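Local coordinates for purine catabolism protein pucG (Bacillus subtilis, PDB 3ISL) that catalyses the pyridoxal-phosphate-dependent transfer of an amino group from (S)-ureidoglycine to glyoxylate, giving oxalurate and glycine in purine catabolism, at residues R28-P33 and L273-E278; E86-I91 and N111-E116; K138-V143 and E165-I170. All blocks are in the same frame, centred on the assembly; numbering follows the deposited sequence.

How the contacts relate
Contacts 2 and 3 belong to one sheet. Strands 88-93 and 139-143 are neighbours in it, and the two contacts are joined by probable hydrogen bonds from L90 N to I139 O (2.9 Å) and from A141 N to L90 O (3.0 Å). Their centres are about 10 Å apart. Contact 1 lies far from both, with its centre about 34 Å from that of contact 3 and about 40 Å from that of contact 2. Both are nested within the loop that contact 1 closes. Contact 3 comes nearest to the cofactor site, since V143 at the end of its strand touches pyridoxal phosphate. Contact 1 lies beside the second subunit of the homodimer.

Contact 1 (R28-P33 and L273-E278); sequences RVMSTP and LYALRE
Y274 reaches from helix 270-286 to the turn at 29-32 and to P33 beyond it. Its CB lies 4.2 Å from V29 CG1. CG is anti to the carbonyl carbon of Y274 (chi1 -71°), and the ring beyond CG lies against T32 and P33. CD2 lies 4.0 Å from T32 CB. CE2 meets T32 CB and CG2, and T32 O lies near the ring plane at the edge, 3.6 Å from CE2. At the tip, Y274 OH donates a hydrogen bond of 2.8 Å to P33 O. This carbonyl also lies near the ring plane, and the hydroxyl is tilted 24° from the carbonyl plane.

The turn is a type I beta turn from V29 to T32, where the chain leaves helix 24-29. V29 O accepts two hydrogen bonds, from T32 N and T32 OG1, and both donors come from the same face of its plane. The T32 side chain thus braces the turn while its CB and CG2 lie against the tyrosine. V29 CG1 sits between its own backbone N and carbonyl carbon, and it touches E278 CG at 3.7 Å one helical turn beyond Y274. V29 CB and CG2 also lie near E278 CG. M30 SD packs on A275 CB at 3.7 Å.

The carboxylate of E278 is held away from the valine contact. Its OE2 is met on the syn side by R277 NH1 in a salt bridge, and its OE1 is engaged by R281 and by the backbone N of L7 of the second subunit. R277 also pairs with E48 on helix 40-56. L7 of the second subunit packs on both V29 and Y274. From that subunit too, T9 packs on T32 and L11 on P33.

Contact 2 (E86-I91 and N111-E116); sequences EDDVLI and NVHMLE
D88, N111 and H113 gather on one face of a parallel strand pair. The side chains of D88 and N111 lie side by side and point the same way, with carboxylate and amide planes 57° apart. Which way round the N111 amide sits is doubtful. The H113 ring is set across the D88 carboxylate, and the two planes meet at 69°. CG of H113 is anti to its carbonyl carbon (chi1 -51°). The imidazole is probably turned over, and its modelled close approach to D88 is doubtful. V135 of helix 125-135 also packs on H113. An alanine in place of H113 would probably open a gap between D88 and V135 and leave the carboxylate without its ring neighbour.

Helix 96-107 connects strands 88-93 and 111-116 in a beta-alpha-beta unit, and 111-116 is the outermost strand on this side of the chain's sheet. Five backbone hydrogen bonds link the segments. H113 sits at the middle, its N giving a bond of 2.8 Å to V89 O and its O taking one of 2.8 Å from I91 N. At the far end, L115 N bonds to I91 O at 3.2 Å from above the carbonyl plane.

On the other face, I91 and V112 cross obliquely, with I91 CD1 on V112 CG1 at 3.8 Å. Helix 96-107 packs over both residues. On the H113 face, L90 CD2 lies 3.3 Å from H113 O and 4.3 Å from L115 CD1. Helix 125-135 lies on this side, with E131 touching both leucines and I132 touching L90.

Contact 3 (K138-V143 and E165-I170); sequences KIVAMV and EDALFI
Strands 139-143 and 168-170 run parallel, 4.7 Å apart at closest approach and 15° from exact alignment. Four backbone hydrogen bonds join the two segments. L168 N gives to K138 O, V140 N to L168 O, I170 N to V140 O and M142 N to I170 O. The bond from I170 N to V140 O is 2.8 Å long and almost straight, at 172°.

The side chains part to two faces. On one, I139 CG2 meets I170 CD1 at 3.6 Å. I139 CG2 is anti to its own backbone N and also lies 3.7 Å from L168 O. I139 CG1 adds a looser contact with L168 CD1. Where A141 pairs with I170, the small methyl of A141 lies near I170 O.

On the other face V140 sits between A167 and F169. Its CG1 touches A167 CB at 3.8 Å and its CG2 touches F169 CD1 at 4.0 Å. These methyls are not staggered, and their exact places are less certain. F169 CG is anti to its backbone N (chi1 -176°). The ring presents an edge to V140 O, near its plane and 3.7 Å from CD1. M142 CB approaches the same ring obliquely, 4.2 Å from CE1.

K138 NZ turns to D87, its salt-bridge partner, and to V82 O. D166, with positive phi, follows helix 156-164 in a Schellman motif, and the chain then enters strand 168-172. V143 touches pyridoxal phosphate, so the 139-143 strand leads to the cofactor pocket. Helix 71-82 packs on I139, L168 and I170. Helix 156-164 packs on V140, M142 and F169, and helix 125-135 also reaches V140 and M142. Within the sheet, strand 139-143 lies between strands 88-93 and 168-172.

Contact 1 (R28-P33 and L273-E278)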
# COMPACT_ATOMS: atom_id res chain seq x y z
N ARG A 28 2.94 -12.33 14.67
CA ARG A 28 1.88 -13.31 15.01
C ARG A 28 0.53 -12.64 14.79
O ARG A 28 -0.41 -13.31 14.48
CB ARG A 28 1.97 -13.88 16.49
CG ARG A 28 1.64 -12.78 17.57
CD ARG A 28 1.58 -13.13 19.10
NE ARG A 28 2.91 -13.38 19.53
CZ ARG A 28 3.46 -13.20 20.74
NH1 ARG A 28 2.81 -12.66 21.81
NH2 ARG A 28 4.74 -13.52 20.83
N VAL A 29 0.41 -11.33 14.95
CA VAL A 29 -0.93 -10.74 14.81
C VAL A 29 -1.44 -10.69 13.33
O VAL A 29 -2.65 -10.51 13.09
CB VAL A 29 -1.10 -9.32 15.46
CG1 VAL A 29 -0.71 -8.20 14.43
CG2 VAL A 29 -2.54 -9.16 15.89
N MET A 30 -0.55 -10.96 12.37
CA MET A 30 -0.95 -10.78 10.94
C MET A 30 -1.68 -12.04 10.41
O MET A 30 -2.25 -12.03 9.34
CB MET A 30 0.28 -10.41 10.11
CG MET A 30 0.72 -8.98 10.47
SD MET A 30 1.84 -8.30 9.24
CE MET A 30 3.34 -9.15 9.73
N SER A 31 -1.71 -13.08 11.25
CA SER A 31 -2.49 -14.27 10.98
C SER A 31 -3.96 -14.09 11.51
O SER A 31 -4.76 -14.96 11.35
CB SER A 31 -1.78 -15.51 11.61
OG SER A 31 -2.13 -15.76 12.99
N THR A 32 -4.31 -12.93 12.06
CA THR A 32 -5.70 -12.72 12.56
C THR A 32 -6.71 -12.58 11.40
O THR A 32 -6.44 -11.88 10.46
CB THR A 32 -5.76 -11.46 13.38
OG1 THR A 32 -4.78 -11.52 14.43
CG2 THR A 32 -7.14 -11.24 13.99
N PRO A 33 -7.89 -13.24 11.48
CA PRO A 33 -8.87 -13.05 10.38
C PRO A 33 -9.30 -11.56 10.25
O PRO A 33 -9.52 -10.85 11.24
CB PRO A 33 -10.02 -14.00 10.76
CG PRO A 33 -9.23 -15.24 11.46
CD PRO A 33 -8.22 -14.39 12.36
N LEU A 273 -3.04 -2.55 8.86
CA LEU A 273 -3.53 -1.77 10.00
C LEU A 273 -3.41 -2.52 11.33
O LEU A 273 -3.00 -1.91 12.32
CB LEU A 273 -5.02 -1.35 9.78
CG LEU A 273 -5.49 -0.38 10.91
CD1 LEU A 273 -4.69 0.88 10.89
CD2 LEU A 273 -6.97 -0.04 10.88
N TYR A 274 -3.74 -3.83 11.36
CA TYR A 274 -3.49 -4.66 12.52
C TYR A 274 -2.03 -4.49 12.93
O TYR A 274 -1.71 -4.28 14.15
CB TYR A 274 -3.74 -6.18 12.24
CG TYR A 274 -5.19 -6.64 12.07
CD1 TYR A 274 -6.27 -5.82 12.43
CD2 TYR A 274 -5.47 -7.94 11.58
CE1 TYR A 274 -7.60 -6.28 12.30
CE2 TYR A 274 -6.74 -8.39 11.43
CZ TYR A 274 -7.83 -7.57 11.79
OH TYR A 274 -9.15 -8.05 11.60
N ALA A 275 -1.16 -4.64 11.93
CA ALA A 275 0.28 -4.64 12.14
C ALA A 275 0.76 -3.27 12.64
O ALA A 275 1.50 -3.21 13.58
CB ALA A 275 1.04 -5.12 10.89
N LEU A 276 0.28 -2.19 12.08
CA LEU A 276 0.63 -0.86 12.54
C LEU A 276 0.17 -0.60 13.99
O LEU A 276 0.95 -0.14 14.85
CB LEU A 276 -0.01 0.21 11.59
CG LEU A 276 0.31 1.64 11.95
CD1 LEU A 276 1.91 1.93 11.97
CD2 LEU A 276 -0.38 2.57 11.00
N ARG A 277 -1.11 -0.85 14.23
CA ARG A 277 -1.65 -0.81 15.58
C ARG A 277 -0.75 -1.53 16.59
O ARG A 277 -0.29 -0.94 17.59
CB ARG A 277 -3.07 -1.40 15.54
CG ARG A 277 -4.04 -1.07 16.76
CD ARG A 277 -3.85 -2.06 17.88
NE ARG A 277 -4.84 -1.85 18.93
CZ ARG A 277 -4.85 -2.44 20.11
NH1 ARG A 277 -3.92 -3.36 20.40
NH2 ARG A 277 -5.82 -2.14 21.00
N GLU A 278 -0.43 -2.80 16.32
CA GLU A 278 0.42 -3.52 17.26
C GLU A 278 1.83 -2.95 17.34
O GLU A 278 2.37 -2.89 18.42
CB GLU A 278 0.45 -5.03 17.03
CG GLU A 278 -0.88 -5.69 17.15
CD GLU A 278 -1.47 -5.66 18.59
OE1 GLU A 278 -1.60 -6.72 19.25
OE2 GLU A 278 -1.85 -4.57 19.03

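Contact 2 (E86-I91 and N111-E116)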
# COMPACT_ATOMS: atom_id res chain seq x y z
N GLU A 86 3.26 26.38 -9.65
CA GLU A 86 3.92 27.68 -9.34
C GLU A 86 4.10 28.05 -7.85
O GLU A 86 4.83 29.00 -7.54
CB GLU A 86 3.40 28.86 -10.21
CG GLU A 86 3.44 28.55 -11.74
CD GLU A 86 2.77 29.60 -12.61
OE1 GLU A 86 2.52 30.72 -12.11
OE2 GLU A 86 2.50 29.32 -13.83
N ASP A 87 3.53 27.30 -6.90
CA ASP A 87 3.99 27.48 -5.51
C ASP A 87 5.53 27.35 -5.38
O ASP A 87 6.16 26.49 -5.99
CB ASP A 87 3.31 26.50 -4.54
CG ASP A 87 1.81 26.76 -4.41
OD1 ASP A 87 1.35 27.90 -4.69
OD2 ASP A 87 1.10 25.81 -4.03
N ASP A 88 6.12 28.24 -4.60
CA ASP A 88 7.54 28.15 -4.29
C ASP A 88 7.77 27.12 -3.17
O ASP A 88 7.07 27.15 -2.16
CB ASP A 88 8.03 29.50 -3.84
CG ASP A 88 8.14 30.51 -4.98
OD1 ASP A 88 8.71 30.18 -6.03
OD2 ASP A 88 7.71 31.66 -4.77
N VAL A 89 8.75 26.24 -3.36
CA VAL A 89 9.06 25.18 -2.42
C VAL A 89 10.57 25.12 -2.24
O VAL A 89 11.32 24.89 -3.18
CB VAL A 89 8.51 23.79 -2.92
CG1 VAL A 89 8.93 22.63 -1.96
CG2 VAL A 89 6.94 23.81 -3.18
N LEU A 90 11.00 25.33 -1.00
CA LEU A 90 12.42 25.34 -0.65
C LEU A 90 12.77 23.93 -0.13
O LEU A 90 12.18 23.46 0.81
CB LEU A 90 12.67 26.30 0.51
CG LEU A 90 14.02 27.02 0.66
CD1 LEU A 90 14.41 27.21 2.13
CD2 LEU A 90 15.22 26.66 -0.24
N ILE A 91 13.78 23.32 -0.70
CA ILE A 91 14.16 21.99 -0.26
C ILE A 91 15.67 21.99 -0.01
O ILE A 91 16.45 21.99 -0.94
CB ILE A 91 13.80 20.94 -1.32
CG1 ILE A 91 12.34 21.15 -1.78
CG2 ILE A 91 14.01 19.49 -0.74
CD1 ILE A 91 11.84 20.19 -2.88
N ASN A 111 7.56 25.49 -8.32
CA ASN A 111 8.87 26.05 -8.58
C ASN A 111 9.79 25.66 -7.41
O ASN A 111 9.66 26.19 -6.32
CB ASN A 111 8.72 27.58 -8.74
CG ASN A 111 10.05 28.31 -9.00
OD1 ASN A 111 10.09 29.55 -8.94
ND2 ASN A 111 11.14 27.57 -9.31
N VAL A 112 10.70 24.72 -7.64
CA VAL A 112 11.59 24.23 -6.60
C VAL A 112 12.85 25.11 -6.43
O VAL A 112 13.57 25.37 -7.41
CB VAL A 112 11.99 22.76 -6.86
CG1 VAL A 112 13.01 22.27 -5.87
CG2 VAL A 112 10.78 21.87 -6.79
N HIS A 113 13.11 25.56 -5.20
CA HIS A 113 14.41 26.20 -4.85
C HIS A 113 15.20 25.18 -4.03
O HIS A 113 14.75 24.77 -2.93
CB HIS A 113 14.18 27.52 -4.08
CG HIS A 113 13.23 28.47 -4.76
ND1 HIS A 113 11.86 28.24 -4.82
CD2 HIS A 113 13.44 29.65 -5.39
CE1 HIS A 113 11.27 29.25 -5.46
NE2 HIS A 113 12.21 30.11 -5.82
N MET A 114 16.29 24.65 -4.58
CA MET A 114 17.08 23.72 -3.78
C MET A 114 18.34 24.34 -3.23
O MET A 114 18.92 25.24 -3.85
CB MET A 114 17.34 22.38 -4.48
CG MET A 114 18.00 22.39 -5.84
SD MET A 114 17.76 20.74 -6.60
CE MET A 114 16.64 21.10 -7.95
N LEU A 115 18.70 23.96 -2.01
CA LEU A 115 20.03 24.19 -1.50
C LEU A 115 20.67 22.81 -1.44
O LEU A 115 19.97 21.82 -1.16
CB LEU A 115 19.96 24.75 -0.09
CG LEU A 115 19.55 26.18 0.20
CD1 LEU A 115 19.09 26.27 1.68
CD2 LEU A 115 20.72 27.13 -0.12
N GLU A 116 21.97 22.72 -1.67
CA GLU A 116 22.62 21.40 -1.59
C GLU A 116 23.94 21.52 -0.86
O GLU A 116 24.75 22.40 -1.15
CB GLU A 116 22.85 20.83 -2.98
CG GLU A 116 21.57 20.56 -3.85
CD GLU A 116 21.93 20.43 -5.35
OE1 GLU A 116 22.15 21.47 -6.02
OE2 GLU A 116 22.03 19.32 -5.88

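Contact 3 (K138-V143 and E165-I170)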
# COMPACT_ATOMS: atom_id res chain seq x y z
N LYS A 138 5.97 29.04 -0.00
CA LYS A 138 4.77 28.49 0.64
C LYS A 138 5.18 27.27 1.53
O LYS A 138 4.64 27.03 2.63
CB LYS A 138 3.70 28.10 -0.43
CG LYS A 138 2.49 27.38 0.11
CD LYS A 138 1.46 27.04 -1.01
CE LYS A 138 0.18 26.48 -0.46
NZ LYS A 138 -0.73 26.07 -1.58
N ILE A 139 6.17 26.54 1.06
CA ILE A 139 6.50 25.25 1.68
C ILE A 139 8.02 25.07 1.81
O ILE A 139 8.79 25.36 0.85
CB ILE A 139 6.02 24.06 0.81
CG1 ILE A 139 4.50 24.13 0.67
CG2 ILE A 139 6.53 22.66 1.41
CD1 ILE A 139 4.02 23.49 -0.51
N VAL A 140 8.43 24.59 2.98
CA VAL A 140 9.76 24.03 3.07
C VAL A 140 9.70 22.56 3.42
O VAL A 140 9.04 22.16 4.38
CB VAL A 140 10.78 24.91 3.87
CG1 VAL A 140 10.24 26.27 4.37
CG2 VAL A 140 11.82 24.16 4.71
N ALA A 141 10.34 21.77 2.55
CA ALA A 141 10.27 20.32 2.61
C ALA A 141 11.65 19.83 2.92
O ALA A 141 12.61 20.19 2.23
CB ALA A 141 9.77 19.71 1.26
N MET A 142 11.76 18.94 3.90
CA MET A 142 13.08 18.48 4.29
C MET A 142 13.11 17.06 4.90
O MET A 142 12.16 16.65 5.54
CB MET A 142 13.60 19.45 5.34
CG MET A 142 15.09 19.60 5.33
SD MET A 142 15.49 20.77 6.66
CE MET A 142 17.21 20.32 6.80
N VAL A 143 14.23 16.35 4.72
CA VAL A 143 14.43 15.01 5.30
C VAL A 143 15.00 15.21 6.73
O VAL A 143 15.94 15.98 6.93
CB VAL A 143 15.39 14.15 4.46
CG1 VAL A 143 15.55 12.70 5.12
CG2 VAL A 143 14.95 14.03 3.02
N GLU A 165 7.63 33.03 9.16
CA GLU A 165 7.53 33.40 7.75
C GLU A 165 6.28 32.83 7.07
O GLU A 165 6.10 33.02 5.86
CB GLU A 165 8.78 33.00 6.96
CG GLU A 165 10.08 33.59 7.52
CD GLU A 165 10.16 35.11 7.35
OE1 GLU A 165 9.74 35.66 6.31
OE2 GLU A 165 10.63 35.76 8.28
N ASP A 166 5.46 32.11 7.83
CA ASP A 166 4.20 31.56 7.32
C ASP A 166 4.47 30.64 6.14
O ASP A 166 3.76 30.66 5.15
CB ASP A 166 3.19 32.70 7.03
CG ASP A 166 1.71 32.20 6.91
OD1 ASP A 166 1.33 31.12 7.48
OD2 ASP A 166 0.94 32.94 6.24
N ALA A 167 5.52 29.82 6.24
CA ALA A 167 5.71 28.64 5.38
C ALA A 167 5.26 27.33 6.09
O ALA A 167 5.37 27.22 7.33
CB ALA A 167 7.22 28.52 4.95
N LEU A 168 4.83 26.33 5.29
CA LEU A 168 4.56 25.02 5.83
C LEU A 168 5.81 24.18 5.90
O LEU A 168 6.49 24.01 4.89
CB LEU A 168 3.48 24.29 5.00
CG LEU A 168 2.27 25.19 4.72
CD1 LEU A 168 1.45 24.48 3.64
CD2 LEU A 168 1.46 25.37 6.06
N PHE A 169 6.14 23.68 7.08
CA PHE A 169 7.36 22.90 7.22
C PHE A 169 6.96 21.42 7.16
O PHE A 169 6.28 20.95 8.06
CB PHE A 169 8.00 23.25 8.58
CG PHE A 169 9.32 22.58 8.86
CD1 PHE A 169 10.22 22.31 7.85
CD2 PHE A 169 9.72 22.39 10.17
CE1 PHE A 169 11.44 21.79 8.11
CE2 PHE A 169 10.97 21.87 10.47
CZ PHE A 169 11.84 21.59 9.43
N ILE A 170 7.35 20.73 6.09
CA ILE A 170 6.92 19.34 5.84
C ILE A 170 8.15 18.48 5.92
O ILE A 170 9.10 18.71 5.18
CB ILE A 170 6.20 19.24 4.48
CG1 ILE A 170 4.90 20.09 4.55
CG2 ILE A 170 5.88 17.72 4.07
CD1 ILE A 170 4.43 20.46 3.26